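Local atomic coordinates of glycoside hydrolase family 81 (Clostridium thermocellum, PDB entry 6FOP), a protein that probably hydrolyses beta-1,3-glucans such as laminarin, a carbohydrate-degrading activity linked to the cellulosome of its bacterium. Residues Y684-A689 and K694-S699; K702-T705 and M711-S714; W507-G512 and T670-V675. All coordinates share one frame; numbering follows the deposited sequence.

Contact 1: Y684-A689 and K694-S699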
loop_
_atom_site.group_PDB
_atom_site.type_symbol
_atom_site.label_atom_id
_atom_site.label_comp_id
_atom_site.label_asym_id
_atom_site.label_seq_id
_atom_site.Cartn_x
_atom_site.Cartn_y
_atom_site.Cartn_z
ATOM N N TYR A 684 -29.970 -2.273 -6.205
ATOM C CA TYR A 684 -28.898 -3.180 -6.560
ATOM C C TYR A 684 -28.399 -2.801 -7.944
ATOM O O TYR A 684 -29.213 -2.652 -8.874
ATOM C CB TYR A 684 -29.453 -4.598 -6.574
ATOM C CG TYR A 684 -30.130 -5.032 -5.297
ATOM C CD1 TYR A 684 -31.438 -4.691 -5.025
ATOM C CD2 TYR A 684 -29.456 -5.811 -4.360
ATOM C CE1 TYR A 684 -32.070 -5.077 -3.868
ATOM C CE2 TYR A 684 -30.083 -6.211 -3.188
ATOM C CZ TYR A 684 -31.386 -5.836 -2.942
ATOM O OH TYR A 684 -32.031 -6.232 -1.804
ATOM N N VAL A 685 -27.097 -2.635 -8.100
ATOM C CA VAL A 685 -26.496 -2.242 -9.364
ATOM C C VAL A 685 -25.443 -3.272 -9.725
ATOM O O VAL A 685 -24.593 -3.609 -8.889
ATOM C CB VAL A 685 -25.848 -0.857 -9.304
ATOM C CG1 VAL A 685 -25.324 -0.447 -10.677
ATOM C CG2 VAL A 685 -26.847 0.162 -8.730
ATOM N N VAL A 686 -25.502 -3.792 -10.928
ATOM C CA VAL A 686 -24.523 -4.760 -11.430
ATOM C C VAL A 686 -23.992 -4.292 -12.782
ATOM O O VAL A 686 -24.763 -3.815 -13.623
ATOM C CB VAL A 686 -25.175 -6.134 -11.628
ATOM C CG1 VAL A 686 -24.228 -7.126 -12.288
ATOM C CG2 VAL A 686 -25.676 -6.670 -10.306
ATOM N N TYR A 687 -22.703 -4.505 -13.040
ATOM C CA TYR A 687 -22.170 -4.382 -14.376
ATOM C C TYR A 687 -21.686 -5.750 -14.824
ATOM O O TYR A 687 -20.904 -6.408 -14.121
ATOM C CB TYR A 687 -21.037 -3.350 -14.503
ATOM C CG TYR A 687 -20.711 -3.147 -15.967
ATOM C CD1 TYR A 687 -21.549 -2.390 -16.777
ATOM C CD2 TYR A 687 -19.663 -3.797 -16.585
ATOM C CE1 TYR A 687 -21.323 -2.268 -18.127
ATOM C CE2 TYR A 687 -19.435 -3.669 -17.953
ATOM C CZ TYR A 687 -20.271 -2.893 -18.719
ATOM O OH TYR A 687 -20.072 -2.763 -20.076
ATOM N N ASN A 688 -22.146 -6.195 -15.985
ATOM C CA ASN A 688 -21.672 -7.428 -16.609
ATOM C C ASN A 688 -20.726 -7.079 -17.731
ATOM O O ASN A 688 -21.167 -6.643 -18.796
ATOM C CB ASN A 688 -22.873 -8.231 -17.125
ATOM C CG ASN A 688 -22.491 -9.534 -17.792
ATOM O OD1 ASN A 688 -21.307 -9.906 -17.897
ATOM N ND2 ASN A 688 -23.512 -10.252 -18.250
ATOM N N ALA A 689 -19.436 -7.301 -17.507
ATOM C CA ALA A 689 -18.407 -7.020 -18.496
ATOM C C ALA A 689 -18.145 -8.208 -19.433
ATOM O O ALA A 689 -17.274 -8.124 -20.286
ATOM C CB ALA A 689 -17.121 -6.618 -17.805
ATOM N N LYS A 694 -25.509 -12.966 -17.262
ATOM C CA LYS A 694 -25.145 -13.410 -15.913
ATOM C C LYS A 694 -26.379 -13.441 -15.052
ATOM O O LYS A 694 -27.238 -12.553 -15.148
ATOM C CB LYS A 694 -24.148 -12.458 -15.246
ATOM C CG LYS A 694 -22.694 -12.624 -15.606
ATOM C CD LYS A 694 -21.869 -11.607 -14.817
ATOM C CE LYS A 694 -20.404 -11.633 -15.223
ATOM N NZ LYS A 694 -19.810 -12.974 -14.898
ATOM N N LYS A 695 -26.480 -14.454 -14.200
ATOM C CA LYS A 695 -27.421 -14.443 -13.103
ATOM C C LYS A 695 -26.634 -14.090 -11.854
ATOM O O LYS A 695 -25.700 -14.818 -11.491
ATOM C CB LYS A 695 -28.085 -15.799 -12.914
ATOM C CG LYS A 695 -29.078 -15.825 -11.765
ATOM C CD LYS A 695 -29.512 -17.248 -11.429
ATOM C CE LYS A 695 -30.776 -17.644 -12.132
ATOM N NZ LYS A 695 -31.260 -18.924 -11.538
ATOM N N VAL A 696 -27.002 -12.981 -11.224
ATOM C CA VAL A 696 -26.320 -12.465 -10.020
ATOM C C VAL A 696 -27.260 -12.602 -8.847
ATOM O O VAL A 696 -28.406 -12.122 -8.882
ATOM C CB VAL A 696 -25.872 -11.003 -10.205
ATOM C CG1 VAL A 696 -25.202 -10.499 -8.921
ATOM C CG2 VAL A 696 -24.961 -10.882 -11.423
ATOM N N THR A 697 -26.754 -13.248 -7.798
ATOM C CA THR A 697 -27.502 -13.492 -6.584
ATOM C C THR A 697 -26.842 -12.779 -5.429
ATOM O O THR A 697 -25.632 -12.900 -5.241
ATOM C CB THR A 697 -27.612 -15.007 -6.293
ATOM O OG1 THR A 697 -28.192 -15.664 -7.434
ATOM C CG2 THR A 697 -28.467 -15.278 -5.072
ATOM N N PHE A 698 -27.635 -12.029 -4.667
ATOM C CA PHE A 698 -27.176 -11.282 -3.494
ATOM C C PHE A 698 -27.477 -12.068 -2.228
ATOM O O PHE A 698 -28.371 -12.921 -2.194
ATOM C CB PHE A 698 -27.832 -9.894 -3.434
ATOM C CG PHE A 698 -27.427 -8.985 -4.577
ATOM C CD1 PHE A 698 -28.037 -9.100 -5.839
ATOM C CD2 PHE A 698 -26.473 -8.006 -4.406
ATOM C CE1 PHE A 698 -27.649 -8.290 -6.887
ATOM C CE2 PHE A 698 -26.101 -7.176 -5.440
ATOM C CZ PHE A 698 -26.691 -7.337 -6.695
ATOM N N SER A 699 -26.760 -11.723 -1.159
ATOM C CA SER A 699 -26.866 -12.478 0.096
ATOM C C SER A 699 -28.207 -12.313 0.812
ATOM O O SER A 699 -28.554 -13.106 1.703
ATOM C CB SER A 699 -25.722 -12.102 1.057
ATOM O OG SER A 699 -25.742 -10.726 1.398
#
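Tyr684 turns an edge of its ring onto a face of Phe698, giving a T-shaped (edge-to-face) pair with centroids 4.8 Å apart and planes at 64°. Tyr684 CD2 does the touching, sitting over the centre of the Phe698 ring and 3.7 Å from Phe698 CD2. Tyr684 CG stands beside the backbone N (chi1 -55°), as does Phe698 CG (chi1 -65°), and the stems of the two side chains point opposite ways. The edge of the phenylalanine is used as well: Val686 CG2 meets Phe698 CZ at 3.8 Å, close to the ring plane. Next along, Val686 CG1 lies 3.9 Å from Val696 CG2.

The far end of the contact is polar. Here the methylenes of Lys694 run across the amide of Asn688, and Lys694 CE comes within 3.3 Å of Asn688 OD1. The amide itself is held from outside the two segments: OD1 is hydrogen-bonded to Ser690 OG, while ND2 bonds to the carbonyl oxygens of Ser692 and Val706, so the flat group is pinned at both ends. At the other end of the contact, Tyr684 OH is hydrogen-bonded to Asp700 OD2.

No hydrogen bond joins the two segments; even the CA atoms of Asn688 and Lys694 are 7.0 Å apart. Strand 681-688 bonds instead to its sheet neighbours 673-678 and 710-715, and strand 694-697 pairs with 703-706. A two-stranded and a four-stranded antiparallel sheet therefore pack face to face, as in a small beta sandwich, with Met704 and Val675 adding to the cover of Phe698. The contact holds by apolar and aromatic packing in the middle, while fixed polar groups finish it at each end; the Lys694 CE–Asn688 OD1 approach is probably mildly attractive, since the neighbouring ammonium group would polarise that methylene.

Contact 2: K702-T705 and M711-S714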
loop_
_atom_site.group_PDB
_atom_site.type_symbol
_atom_site.label_atom_id
_atom_site.label_comp_id
_atom_site.label_asym_id
_atom_site.label_seq_id
_atom_site.Cartn_x
_atom_site.Cartn_y
_atom_site.Cartn_z
ATOM N N LYS A 702 -31.860 -11.260 -3.313
ATOM C CA LYS A 702 -32.122 -10.576 -4.580
ATOM C C LYS A 702 -31.438 -11.337 -5.711
ATOM O O LYS A 702 -30.266 -11.711 -5.586
ATOM C CB LYS A 702 -31.609 -9.132 -4.515
ATOM C CG LYS A 702 -31.880 -8.305 -5.756
ATOM C CD LYS A 702 -33.353 -7.957 -5.942
ATOM C CE LYS A 702 -33.528 -7.040 -7.136
ATOM N NZ LYS A 702 -34.949 -6.635 -7.261
ATOM N N VAL A 703 -32.150 -11.523 -6.817
ATOM C CA VAL A 703 -31.604 -12.140 -8.023
ATOM C C VAL A 703 -31.837 -11.206 -9.204
ATOM O O VAL A 703 -32.966 -10.716 -9.409
ATOM C CB VAL A 703 -32.251 -13.513 -8.338
ATOM C CG1 VAL A 703 -31.680 -14.110 -9.617
ATOM C CG2 VAL A 703 -32.033 -14.479 -7.186
ATOM N N MET A 704 -30.776 -10.945 -9.968
ATOM C CA MET A 704 -30.866 -10.170 -11.212
ATOM C C MET A 704 -30.220 -10.924 -12.351
ATOM O O MET A 704 -29.163 -11.536 -12.185
ATOM C CB MET A 704 -30.146 -8.831 -11.050
ATOM C CG MET A 704 -30.789 -7.897 -10.039
ATOM S SD MET A 704 -29.783 -6.459 -9.602
ATOM C CE MET A 704 -29.632 -5.656 -11.199
ATOM N N THR A 705 -30.861 -10.898 -13.516
ATOM C CA THR A 705 -30.251 -11.389 -14.720
ATOM C C THR A 705 -29.828 -10.172 -15.535
ATOM O O THR A 705 -30.632 -9.280 -15.773
ATOM C CB THR A 705 -31.199 -12.301 -15.515
ATOM O OG1 THR A 705 -31.548 -13.420 -14.699
ATOM C CG2 THR A 705 -30.517 -12.794 -16.788
ATOM N N MET A 711 -24.939 -2.521 -17.840
ATOM C CA MET A 711 -25.304 -2.191 -16.464
ATOM C C MET A 711 -26.785 -2.450 -16.257
ATOM O O MET A 711 -27.615 -2.162 -17.128
ATOM C CB MET A 711 -24.995 -0.723 -16.113
ATOM C CG MET A 711 -25.147 -0.371 -14.633
ATOM S SD MET A 711 -24.320 1.150 -14.079
ATOM C CE MET A 711 -22.650 0.549 -13.947
ATOM N N ALA A 712 -27.124 -3.001 -15.104
ATOM C CA ALA A 712 -28.516 -3.201 -14.701
ATOM C C ALA A 712 -28.726 -2.663 -13.307
ATOM O O ALA A 712 -27.830 -2.752 -12.458
ATOM C CB ALA A 712 -28.896 -4.653 -14.763
ATOM N N VAL A 713 -29.913 -2.102 -13.068
ATOM C CA VAL A 713 -30.314 -1.546 -11.796
ATOM C C VAL A 713 -31.690 -2.081 -11.449
ATOM O O VAL A 713 -32.611 -2.067 -12.297
ATOM C CB VAL A 713 -30.412 -0.011 -11.852
ATOM C CG1 VAL A 713 -30.760 0.573 -10.491
ATOM C CG2 VAL A 713 -29.101 0.610 -12.385
ATOM N N SER A 714 -31.861 -2.512 -10.211
ATOM C CA SER A 714 -33.173 -2.967 -9.722
ATOM C C SER A 714 -33.367 -2.478 -8.306
ATOM O O SER A 714 -32.464 -2.601 -7.483
ATOM C CB SER A 714 -33.317 -4.479 -9.816
ATOM O OG SER A 714 -34.605 -4.908 -9.354
#
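Lys702 NZ is gripped by two oxygens: it donates to Ser714 OG at 2.7 Å and also to the carbonyl oxygen of Gly716, just beyond the second segment. The lysine chain leaves with CG anti to the backbone N and then bends at chi2 (70°), after which it runs extended to the serine. Its CE follows the ammonium group in, lying 3.7 Å from Ser714 CB, and its inner methylenes rest on the ring of Tyr684.

Strands 703-705 and 711-714 are not bonded to each other. Their axes stay 8.5 Å apart at closest approach, with directions 145° apart, because they belong to different layers of a sandwich-like stack: the first pairs with strand 694-697, the second is an edge strand of the four-stranded sheet and bonds to strand 681-688.

Met704 packs between these layers. Its thioether bends at chi3 (61°), bringing CE over the backbone of the facing strand, 3.6 Å from Ala712 O and 3.8 Å from Ala712 CB. SD lies farther along, 4.1 Å from Ser714 CB, and the same side chain also leans on Tyr684.

Contact 3: W507-G512 and T670-V675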
loop_
_atom_site.group_PDB
_atom_site.type_symbol
_atom_site.label_atom_id
_atom_site.label_comp_id
_atom_site.label_asym_id
_atom_site.label_seq_id
_atom_site.Cartn_x
_atom_site.Cartn_y
_atom_site.Cartn_z
ATOM N N TRP A 507 -9.748 -3.528 -15.467
ATOM C CA TRP A 507 -9.004 -4.047 -16.612
ATOM C C TRP A 507 -9.075 -5.560 -16.718
ATOM O O TRP A 507 -9.327 -6.116 -17.773
ATOM C CB TRP A 507 -7.536 -3.598 -16.519
ATOM C CG TRP A 507 -6.705 -4.143 -17.617
ATOM C CD1 TRP A 507 -5.917 -5.261 -17.572
ATOM C CD2 TRP A 507 -6.602 -3.648 -18.955
ATOM N NE1 TRP A 507 -5.336 -5.487 -18.794
ATOM C CE2 TRP A 507 -5.748 -4.524 -19.663
ATOM C CE3 TRP A 507 -7.157 -2.553 -19.635
ATOM C CZ2 TRP A 507 -5.399 -4.314 -21.001
ATOM C CZ3 TRP A 507 -6.826 -2.363 -20.952
ATOM C CH2 TRP A 507 -5.955 -3.240 -21.625
ATOM N N GLY A 508 -8.833 -6.234 -15.607
ATOM C CA GLY A 508 -8.875 -7.675 -15.589
ATOM C C GLY A 508 -10.230 -8.228 -15.955
ATOM O O GLY A 508 -10.345 -9.129 -16.775
ATOM N N GLU A 509 -11.279 -7.660 -15.397
ATOM C CA GLU A 509 -12.597 -8.143 -15.728
ATOM C C GLU A 509 -12.961 -7.805 -17.177
ATOM O O GLU A 509 -13.518 -8.646 -17.880
ATOM C CB GLU A 509 -13.627 -7.565 -14.759
ATOM C CG GLU A 509 -15.040 -8.091 -14.938
ATOM C CD GLU A 509 -15.228 -9.564 -14.657
ATOM O OE1 GLU A 509 -14.306 -10.283 -14.172
ATOM O OE2 GLU A 509 -16.329 -10.042 -14.944
ATOM N N ALA A 510 -12.608 -6.605 -17.641
ATOM C CA ALA A 510 -12.936 -6.207 -19.022
ATOM C C ALA A 510 -12.255 -7.086 -20.059
ATOM O O ALA A 510 -12.797 -7.319 -21.135
ATOM C CB ALA A 510 -12.540 -4.768 -19.268
ATOM N N THR A 511 -11.042 -7.542 -19.753
ATOM C CA THR A 511 -10.260 -8.339 -20.696
ATOM C C THR A 511 -10.381 -9.834 -20.461
ATOM O O THR A 511 -9.754 -10.625 -21.177
ATOM C CB THR A 511 -8.782 -7.912 -20.688
ATOM O OG1 THR A 511 -8.229 -8.116 -19.386
ATOM C CG2 THR A 511 -8.606 -6.440 -21.102
ATOM N N GLY A 512 -11.202 -10.247 -19.496
ATOM C CA GLY A 512 -11.356 -11.671 -19.180
ATOM C C GLY A 512 -10.144 -12.347 -18.570
ATOM O O GLY A 512 -9.956 -13.552 -18.761
ATOM N N THR A 670 -20.630 -11.862 -7.933
ATOM C CA THR A 670 -20.092 -11.268 -9.153
ATOM C C THR A 670 -19.079 -10.189 -8.768
ATOM O O THR A 670 -19.156 -9.666 -7.667
ATOM C CB THR A 670 -21.252 -10.718 -10.038
ATOM O OG1 THR A 670 -20.848 -10.648 -11.395
ATOM C CG2 THR A 670 -21.735 -9.370 -9.544
ATOM N N PRO A 671 -18.144 -9.826 -9.683
ATOM C CA PRO A 671 -17.117 -8.864 -9.239
ATOM C C PRO A 671 -17.552 -7.403 -9.299
ATOM O O PRO A 671 -17.042 -6.607 -8.530
ATOM C CB PRO A 671 -15.943 -9.088 -10.188
ATOM C CG PRO A 671 -16.378 -10.083 -11.188
ATOM C CD PRO A 671 -17.722 -10.629 -10.842
ATOM N N LEU A 672 -18.469 -7.034 -10.204
ATOM C CA LEU A 672 -18.804 -5.622 -10.422
ATOM C C LEU A 672 -20.253 -5.404 -10.000
ATOM O O LEU A 672 -21.190 -5.705 -10.734
ATOM C CB LEU A 672 -18.554 -5.219 -11.864
ATOM C CG LEU A 672 -17.156 -5.517 -12.428
ATOM C CD1 LEU A 672 -17.083 -5.070 -13.894
ATOM C CD2 LEU A 672 -16.072 -4.881 -11.599
ATOM N N TYR A 673 -20.422 -4.898 -8.791
ATOM C CA TYR A 673 -21.727 -4.604 -8.232
ATOM C C TYR A 673 -21.584 -3.565 -7.133
ATOM O O TYR A 673 -20.480 -3.299 -6.661
ATOM C CB TYR A 673 -22.411 -5.851 -7.674
ATOM C CG TYR A 673 -21.777 -6.411 -6.408
ATOM C CD1 TYR A 673 -20.675 -7.266 -6.469
ATOM C CD2 TYR A 673 -22.319 -6.125 -5.168
ATOM C CE1 TYR A 673 -20.115 -7.791 -5.301
ATOM C CE2 TYR A 673 -21.786 -6.639 -4.006
ATOM C CZ TYR A 673 -20.701 -7.492 -4.070
ATOM O OH TYR A 673 -20.230 -8.009 -2.885
ATOM N N SER A 674 -22.714 -2.993 -6.738
ATOM C CA SER A 674 -22.832 -2.260 -5.468
ATOM C C SER A 674 -24.294 -2.243 -5.040
ATOM O O SER A 674 -25.210 -2.286 -5.895
ATOM C CB SER A 674 -22.251 -0.839 -5.517
ATOM O OG SER A 674 -20.834 -0.855 -5.609
ATOM N N VAL A 675 -24.509 -2.151 -3.738
ATOM C CA VAL A 675 -25.837 -2.067 -3.160
ATOM C C VAL A 675 -25.955 -0.775 -2.389
ATOM O O VAL A 675 -25.032 -0.373 -1.670
ATOM C CB VAL A 675 -26.147 -3.254 -2.228
ATOM C CG1 VAL A 675 -27.591 -3.210 -1.727
ATOM C CG2 VAL A 675 -25.871 -4.575 -2.959
#
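Glu509 reaches from the last turns of helix 494-511 to Pro671 and Leu672, and carries the helix side of this contact alone. Its CB points at the facing segment, and with CG anti to the backbone N (chi1 -175°) the chain continues outward. CG lies alongside the leucine branch, 3.8 Å from Leu672 CD1. A bend at chi2 (65°) then swings the carboxylate toward the proline. Pro671 CG lies over the face of that group, at 3.7 Å from Glu509 CD, 3.6 Å from OE1 and 3.8 Å from OE2. The charge is answered elsewhere: OE1 forms a salt bridge with Arg517, at the start of the next helix.

Gly512, with positive phi, is part of a Schellman motif; its N bonds to Glu509 O at 3.2 Å. Within the same last turns, Trp507 O accepts from both Thr511 N and Thr511 OG1, which approach from opposite faces of its carbonyl plane.

Helix 494-511 belongs to the helical domain of this family, an (alpha/alpha)6 barrel, where Trp507 and Ala510 face helix 416-433 and Trp507 also packs on helix 440-455. On the other side, Leu672 rests on Tyr687 of strand 681-688, so the helix end abuts the C-terminal sheet.

Going from the N terminus, the first segment reached is 507-512. Its contact 3 partner comes only after 157 intervening residues, a little under half of them helical, so this contact closes a long loop and brings the C-terminal sheet against the helical domain. From 670-675 the chain runs along strand 673-678 and back along its neighbour 681-688. Contact 1 then closes over a four-residue connection and contact 2 over five, 702-705 to 711-714. The three follow in series, with no nesting or crossing. Contacts 1 and 2 lie side by side, centres 6 Å apart, joining the two-stranded layer to the four-stranded sheet; contact 3 meets contact 1 through backbone bonds within that sheet.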